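Local coordinates for protein biliverdin reductase (Synechocystis sp., PDB 5B3T) that probably reduces the tetrapyrrole biliverdin with NAD(P)H, pairing a nucleotide-binding Rossmann-fold domain with a C-terminal alpha/beta domain, at residues 93-98 with 115-120; 148-153 with 267-272; 224-229 with 319-324. All blocks are in the same frame, centred on the assembly; numbering follows the deposited sequence.

Interaction 1. Residues 93-98 with 115-120; sequences AALQAG and KKLQQL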
# COMPACT_ATOMS: atom_id res chain seq x y z
N ALA A 93 -0.24 -18.70 -3.31
CA ALA A 93 -1.08 -19.62 -4.06
C ALA A 93 -1.06 -19.30 -5.55
O ALA A 93 -0.99 -20.21 -6.39
CB ALA A 93 -2.52 -19.58 -3.53
N ALA A 94 -1.11 -18.01 -5.90
CA ALA A 94 -1.09 -17.62 -7.30
C ALA A 94 0.24 -17.98 -7.96
O ALA A 94 0.26 -18.44 -9.11
CB ALA A 94 -1.36 -16.12 -7.43
N LEU A 95 1.36 -17.76 -7.26
CA LEU A 95 2.65 -18.14 -7.81
C LEU A 95 2.77 -19.64 -7.99
O LEU A 95 3.30 -20.12 -8.99
CB LEU A 95 3.78 -17.62 -6.92
CG LEU A 95 4.01 -16.10 -6.91
CD1 LEU A 95 5.01 -15.72 -5.83
CD2 LEU A 95 4.49 -15.64 -8.28
N GLN A 96 2.27 -20.41 -7.01
CA GLN A 96 2.30 -21.86 -7.12
C GLN A 96 1.48 -22.36 -8.30
O GLN A 96 1.81 -23.39 -8.90
CB GLN A 96 1.82 -22.48 -5.81
CG GLN A 96 2.79 -22.32 -4.65
CD GLN A 96 4.00 -23.23 -4.75
OE1 GLN A 96 4.19 -23.92 -5.75
NE2 GLN A 96 4.79 -23.28 -3.69
N ALA A 97 0.41 -21.64 -8.65
CA ALA A 97 -0.39 -21.97 -9.82
C ALA A 97 0.19 -21.43 -11.12
O ALA A 97 -0.47 -21.51 -12.16
CB ALA A 97 -1.82 -21.46 -9.63
N GLY A 98 1.40 -20.88 -11.08
CA GLY A 98 2.04 -20.39 -12.29
C GLY A 98 1.48 -19.09 -12.82
O GLY A 98 1.46 -18.89 -14.04
N LYS A 115 10.17 -12.68 1.70
CA LYS A 115 11.34 -13.27 1.06
C LYS A 115 11.00 -14.63 0.45
O LYS A 115 11.50 -14.97 -0.63
CB LYS A 115 12.48 -13.41 2.07
CG LYS A 115 12.96 -12.08 2.62
CD LYS A 115 13.68 -11.26 1.56
CE LYS A 115 15.04 -11.85 1.25
NZ LYS A 115 15.71 -11.15 0.13
N LYS A 116 10.16 -15.41 1.13
CA LYS A 116 9.73 -16.69 0.58
C LYS A 116 8.95 -16.49 -0.72
O LYS A 116 9.07 -17.29 -1.65
CB LYS A 116 8.89 -17.44 1.61
CG LYS A 116 8.43 -18.83 1.16
CD LYS A 116 7.60 -19.50 2.25
CE LYS A 116 7.15 -20.89 1.82
NZ LYS A 116 6.37 -21.58 2.89
N LEU A 117 8.15 -15.42 -0.79
CA LEU A 117 7.45 -15.11 -2.03
C LEU A 117 8.41 -14.68 -3.12
O LEU A 117 8.24 -15.05 -4.29
CB LEU A 117 6.41 -14.00 -1.78
CG LEU A 117 5.22 -14.33 -0.89
CD1 LEU A 117 4.38 -13.08 -0.64
CD2 LEU A 117 4.38 -15.40 -1.55
N GLN A 118 9.42 -13.89 -2.77
CA GLN A 118 10.40 -13.44 -3.75
C GLN A 118 11.15 -14.62 -4.35
O GLN A 118 11.33 -14.71 -5.57
CB GLN A 118 11.37 -12.46 -3.09
CG GLN A 118 12.51 -11.99 -3.97
CD GLN A 118 13.56 -11.23 -3.17
OE1 GLN A 118 13.93 -11.63 -2.07
NE2 GLN A 118 14.04 -10.12 -3.73
N GLN A 119 11.60 -15.55 -3.50
CA GLN A 119 12.29 -16.74 -3.99
C GLN A 119 11.38 -17.61 -4.84
O GLN A 119 11.80 -18.13 -5.88
CB GLN A 119 12.84 -17.53 -2.80
CG GLN A 119 13.59 -18.80 -3.18
CD GLN A 119 14.74 -18.55 -4.14
OE1 GLN A 119 14.86 -19.19 -5.18
NE2 GLN A 119 15.60 -17.60 -3.79
N LEU A 120 10.12 -17.77 -4.42
CA LEU A 120 9.19 -18.61 -5.16
C LEU A 120 8.92 -18.05 -6.55
O LEU A 120 8.88 -18.81 -7.53
CB LEU A 120 7.88 -18.76 -4.38
CG LEU A 120 6.75 -19.50 -5.09
CD1 LEU A 120 7.14 -20.94 -5.38
CD2 LEU A 120 5.47 -19.44 -4.27

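Interaction 2. Residues 148-153 with 267-272; sequences GKIGEV and GRLIQG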
# COMPACT_ATOMS: atom_id res chain seq x y z
N GLY A 148 14.68 17.52 -2.65
CA GLY A 148 15.96 18.13 -2.98
C GLY A 148 16.02 19.62 -2.71
O GLY A 148 17.12 20.19 -2.70
N LYS A 149 14.88 20.26 -2.47
CA LYS A 149 14.82 21.70 -2.26
C LYS A 149 15.02 22.12 -0.81
O LYS A 149 15.30 23.30 -0.57
CB LYS A 149 13.48 22.25 -2.76
CG LYS A 149 13.23 22.12 -4.25
CD LYS A 149 11.89 22.75 -4.62
CE LYS A 149 11.68 22.81 -6.13
NZ LYS A 149 11.79 21.48 -6.78
N ILE A 150 14.88 21.21 0.16
CA ILE A 150 14.81 21.60 1.56
C ILE A 150 16.04 21.17 2.35
O ILE A 150 16.04 21.25 3.58
CB ILE A 150 13.53 21.07 2.23
CG1 ILE A 150 13.55 19.54 2.32
CG2 ILE A 150 12.30 21.53 1.46
CD1 ILE A 150 12.36 18.97 3.07
N GLY A 151 17.10 20.73 1.67
CA GLY A 151 18.34 20.44 2.38
C GLY A 151 18.24 19.20 3.26
O GLY A 151 17.51 18.25 2.97
N GLU A 152 19.01 19.22 4.35
CA GLU A 152 19.03 18.08 5.27
C GLU A 152 17.72 18.01 6.04
O GLU A 152 17.40 18.91 6.82
CB GLU A 152 20.21 18.20 6.23
CG GLU A 152 20.40 16.97 7.11
CD GLU A 152 21.36 17.20 8.26
OE1 GLU A 152 21.69 18.37 8.54
OE2 GLU A 152 21.80 16.20 8.88
N VAL A 153 16.98 16.93 5.84
CA VAL A 153 15.72 16.72 6.53
C VAL A 153 16.01 16.18 7.93
O VAL A 153 16.67 15.14 8.08
CB VAL A 153 14.81 15.76 5.75
CG1 VAL A 153 13.44 15.66 6.42
CG2 VAL A 153 14.68 16.21 4.31
N GLY A 267 -0.36 20.52 -0.92
CA GLY A 267 1.02 20.68 -0.53
C GLY A 267 1.60 22.07 -0.72
O GLY A 267 1.27 22.77 -1.67
N ARG A 268 2.50 22.46 0.18
CA ARG A 268 3.14 23.78 0.10
C ARG A 268 4.59 23.81 0.57
O ARG A 268 4.91 23.37 1.68
CB ARG A 268 2.32 24.81 0.87
CG ARG A 268 0.81 24.62 0.76
CD ARG A 268 0.07 25.51 1.75
NE ARG A 268 0.49 25.27 3.12
CZ ARG A 268 1.03 26.19 3.91
NH1 ARG A 268 1.23 27.43 3.46
NH2 ARG A 268 1.39 25.89 5.15
N LEU A 269 5.47 24.34 -0.28
CA LEU A 269 6.89 24.47 0.03
C LEU A 269 7.11 25.80 0.73
O LEU A 269 6.63 26.84 0.25
CB LEU A 269 7.73 24.39 -1.25
CG LEU A 269 9.21 24.76 -1.10
CD1 LEU A 269 9.93 23.80 -0.16
CD2 LEU A 269 9.89 24.81 -2.45
N ILE A 270 7.81 25.77 1.86
CA ILE A 270 8.10 26.98 2.63
C ILE A 270 9.62 27.12 2.72
O ILE A 270 10.30 26.24 3.25
CB ILE A 270 7.48 26.93 4.03
CG1 ILE A 270 6.01 26.52 3.95
CG2 ILE A 270 7.61 28.28 4.71
CD1 ILE A 270 5.29 26.66 5.26
N GLN A 271 10.13 28.23 2.19
CA GLN A 271 11.56 28.55 2.26
C GLN A 271 11.69 30.03 2.62
O GLN A 271 11.34 30.90 1.83
CB GLN A 271 12.26 28.25 0.94
CG GLN A 271 12.24 26.79 0.53
CD GLN A 271 13.05 26.53 -0.72
OE1 GLN A 271 13.93 25.67 -0.74
NE2 GLN A 271 12.75 27.26 -1.79
N GLY A 272 12.19 30.31 3.82
CA GLY A 272 12.29 31.69 4.25
C GLY A 272 10.91 32.29 4.39
O GLY A 272 10.06 31.80 5.15

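Interaction 3. Residues 224-229 with 319-324; sequences AYLQFN and DLCAQA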
# COMPACT_ATOMS: atom_id res chain seq x y z
N ALA A 224 4.59 5.50 16.24
CA ALA A 224 5.95 5.03 16.04
C ALA A 224 6.87 6.23 15.91
O ALA A 224 6.60 7.15 15.13
CB ALA A 224 6.05 4.14 14.79
N TYR A 225 7.95 6.23 16.69
CA TYR A 225 8.93 7.31 16.67
C TYR A 225 10.25 6.73 16.18
O TYR A 225 10.83 5.85 16.83
CB TYR A 225 9.06 7.94 18.06
CG TYR A 225 7.72 8.41 18.59
CD1 TYR A 225 7.09 9.51 18.03
CD2 TYR A 225 7.08 7.74 19.62
CE1 TYR A 225 5.86 9.94 18.49
CE2 TYR A 225 5.85 8.17 20.09
CZ TYR A 225 5.25 9.27 19.53
OH TYR A 225 4.02 9.70 19.99
N LEU A 226 10.71 7.22 15.03
CA LEU A 226 11.80 6.60 14.28
C LEU A 226 13.01 7.52 14.24
O LEU A 226 12.87 8.74 14.11
CB LEU A 226 11.37 6.28 12.85
CG LEU A 226 10.07 5.49 12.63
CD1 LEU A 226 9.80 5.35 11.14
CD2 LEU A 226 10.14 4.13 13.29
N GLN A 227 14.19 6.93 14.34
CA GLN A 227 15.45 7.63 14.12
C GLN A 227 16.15 6.99 12.94
O GLN A 227 16.42 5.79 12.94
CB GLN A 227 16.33 7.61 15.37
CG GLN A 227 15.68 8.32 16.55
CD GLN A 227 16.59 8.39 17.76
OE1 GLN A 227 16.17 8.13 18.88
NE2 GLN A 227 17.85 8.76 17.53
N PHE A 228 16.43 7.80 11.92
CA PHE A 228 17.11 7.34 10.72
C PHE A 228 18.61 7.56 10.84
O PHE A 228 19.10 8.29 11.71
CB PHE A 228 16.58 8.07 9.48
CG PHE A 228 15.18 7.69 9.11
CD1 PHE A 228 14.11 8.13 9.87
CD2 PHE A 228 14.93 6.91 7.99
CE1 PHE A 228 12.81 7.79 9.53
CE2 PHE A 228 13.64 6.56 7.64
CZ PHE A 228 12.58 7.01 8.41
N ASN A 229 19.34 6.91 9.93
CA ASN A 229 20.79 6.89 10.05
C ASN A 229 21.41 8.23 9.72
O ASN A 229 22.44 8.59 10.30
CB ASN A 229 21.37 5.80 9.15
CG ASN A 229 21.55 4.52 9.88
OD1 ASN A 229 22.15 4.51 10.95
ND2 ASN A 229 21.04 3.42 9.33
N ASP A 319 7.87 -5.01 10.69
CA ASP A 319 8.26 -6.02 11.67
C ASP A 319 8.96 -5.40 12.86
O ASP A 319 8.68 -5.75 14.02
CB ASP A 319 9.16 -7.07 11.02
CG ASP A 319 8.43 -7.94 10.02
OD1 ASP A 319 7.18 -7.93 10.02
OD2 ASP A 319 9.11 -8.64 9.24
N LEU A 320 9.87 -4.46 12.61
CA LEU A 320 10.62 -3.84 13.69
C LEU A 320 9.71 -3.05 14.62
O LEU A 320 9.86 -3.11 15.85
CB LEU A 320 11.71 -2.93 13.11
CG LEU A 320 12.87 -3.67 12.44
CD1 LEU A 320 13.77 -2.72 11.68
CD2 LEU A 320 13.65 -4.43 13.50
N CYS A 321 8.75 -2.31 14.06
CA CYS A 321 7.86 -1.51 14.89
C CYS A 321 6.86 -2.38 15.64
O CYS A 321 6.50 -2.07 16.78
CB CYS A 321 7.13 -0.47 14.04
SG CYS A 321 8.20 0.81 13.36
N ALA A 322 6.40 -3.48 15.02
CA ALA A 322 5.53 -4.41 15.73
C ALA A 322 6.27 -5.07 16.89
O ALA A 322 5.70 -5.27 17.97
CB ALA A 322 5.00 -5.47 14.76
N GLN A 323 7.55 -5.40 16.69
CA GLN A 323 8.36 -5.94 17.76
C GLN A 323 8.50 -4.94 18.90
O GLN A 323 8.42 -5.31 20.08
CB GLN A 323 9.73 -6.34 17.21
CG GLN A 323 10.69 -6.94 18.22
CD GLN A 323 12.04 -7.27 17.61
OE1 GLN A 323 12.61 -6.46 16.88
NE2 GLN A 323 12.55 -8.46 17.89
N ALA A 324 8.70 -3.66 18.57
CA ALA A 324 8.76 -2.62 19.60
C ALA A 324 7.43 -2.44 20.30
O ALA A 324 7.39 -1.98 21.45
CB ALA A 324 9.22 -1.30 18.98

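Interaction 1. Residues 93-98 with 115-120
CG of L95 stands anti to its carbonyl carbon (chi1 -71°), while CG of L120 lies opposite the backbone N (chi1 174°), and the two side chains slide past each other in opposite directions. Methyl CD2 of L120 rests on the base of its partner, 3.6 Å from L95 CB. L95 reaches further in return, its CD1 lying 3.6 Å from the backbone O of L117 and 4.3 Å from L117 CD2. Q96 lies against both methyls of L120: its chain is bent at chi2 (-75°) and crosses the leucine at about a right angle, coming nearest where Q96 NE2 is 3.7 Å from L120 CD1. The contact joins helices 87-96 and 111-124, the helices of two successive beta-alpha-beta crossovers of the Rossmann fold, which share strand 100-104; L95 also touches V101 on that strand. Cutting L120 back to an alanine removes both methyls and is likely to leave a gap beside L95 CB and Q96 freer to turn. Close by, helix 87-96 ends in a Schellman motif with G98 as C-prime residue; G98 N bonds to L95 O at 2.9 Å, an oxygen that K124 NZ grips as well.

Interaction 2. Residues 148-153 with 267-272
L269 divides its two methyls between consecutive residues of the facing loop, CD2 going to K149 and CD1 to I150. Its CB already points toward the 148-153 loop, and the forked end continues that way. Methyl CD2 meets K149 partway along the lysine, 3.6 Å from K149 CD, and the two side chains cross at about a right angle. K149 stays stretched out until its last torsion, where a bend (chi4 56°) turns the amino group off to a weak hydrogen bond with N146 OD1. In I150 it is CG1 that takes the crowded position between backbone N and carbonyl carbon (chi1 67°); CG2 is left to face the strand, 3.7 Å from L269 CD1. L260 touches both I150 and L269, so the loop leading from helix 137-146 into strand 153-163 is packed against strands 258-263 and 266-271, near the 274-278 edge of the mixed sheet of the C-terminal alpha/beta domain. Further along the strand, Q271 extends its side chain toward the K149 backbone. The side-chain contacts of L269 are made by carbon alone: the lysine lends its methylenes to the apolar patch while its charged end turns off to one side, so L269's share of the contact is probably held by apolar packing.

Interaction 3. Residues 224-229 with 319-324
C321 points from helix 309-325 toward strand 217-228, and its short side chain makes the whole contact with A224 and L226. At its base, C321 CB is directed at the strand but halts 4.8 Å from A224 CB, so it only approaches. One bond further on, SG is placed anti to the carbonyl carbon (chi1 -67°) and does the touching. The sulfur of C321 lies 3.8 Å from L226 CD2 and 4.2 Å from A224 CB. A224 CB and L226 CD2 are themselves 4.4 Å apart, and SG faces both, closing a triangle of apolar atoms. L226 brings only one branch to this meeting: with chi1 -51° and chi2 177° together, CD2 is the branch turned to the sulfur. A224 and L226 are alternate residues of the strand, while Y225 between them points away, as expected from the alternation of a beta strand. The arrangement is a helix lying over one face of the mixed sheet of the C-terminal alpha/beta domain. The same sulfur-bearing side chain touches V202 on the adjacent strand 199-210 and also F180 and L186, while L226 touches I189, so helix 183-189 shares in this buried layer. Two residues before the cysteine, D319 OD2 accepts a hydrogen bond from the backbone N of Y111, where helix 111-124 begins.

In the fold
Interaction 1 belongs to the Rossmann domain, whereas interactions 2 and 3 lie in the C-terminal domain, where both reach the same mixed sheet and their segments alternate along the chain. Interactions 1 and 2 sit on opposite sides of the chain's centre, their centres 42 Å apart. Interaction 3 comes near both, its nearest atoms about 8 Å from those of interaction 1 and about 7 Å from those of interaction 2. This chain carries no nucleotide, but the NADP(+)-binding residue Y105 has its side chain about 10 Å from those of both L117 and C321, and the side chain of H87, which also binds NADP(+), is about 7 Å from that of L117. Interaction 2 lies away from that site.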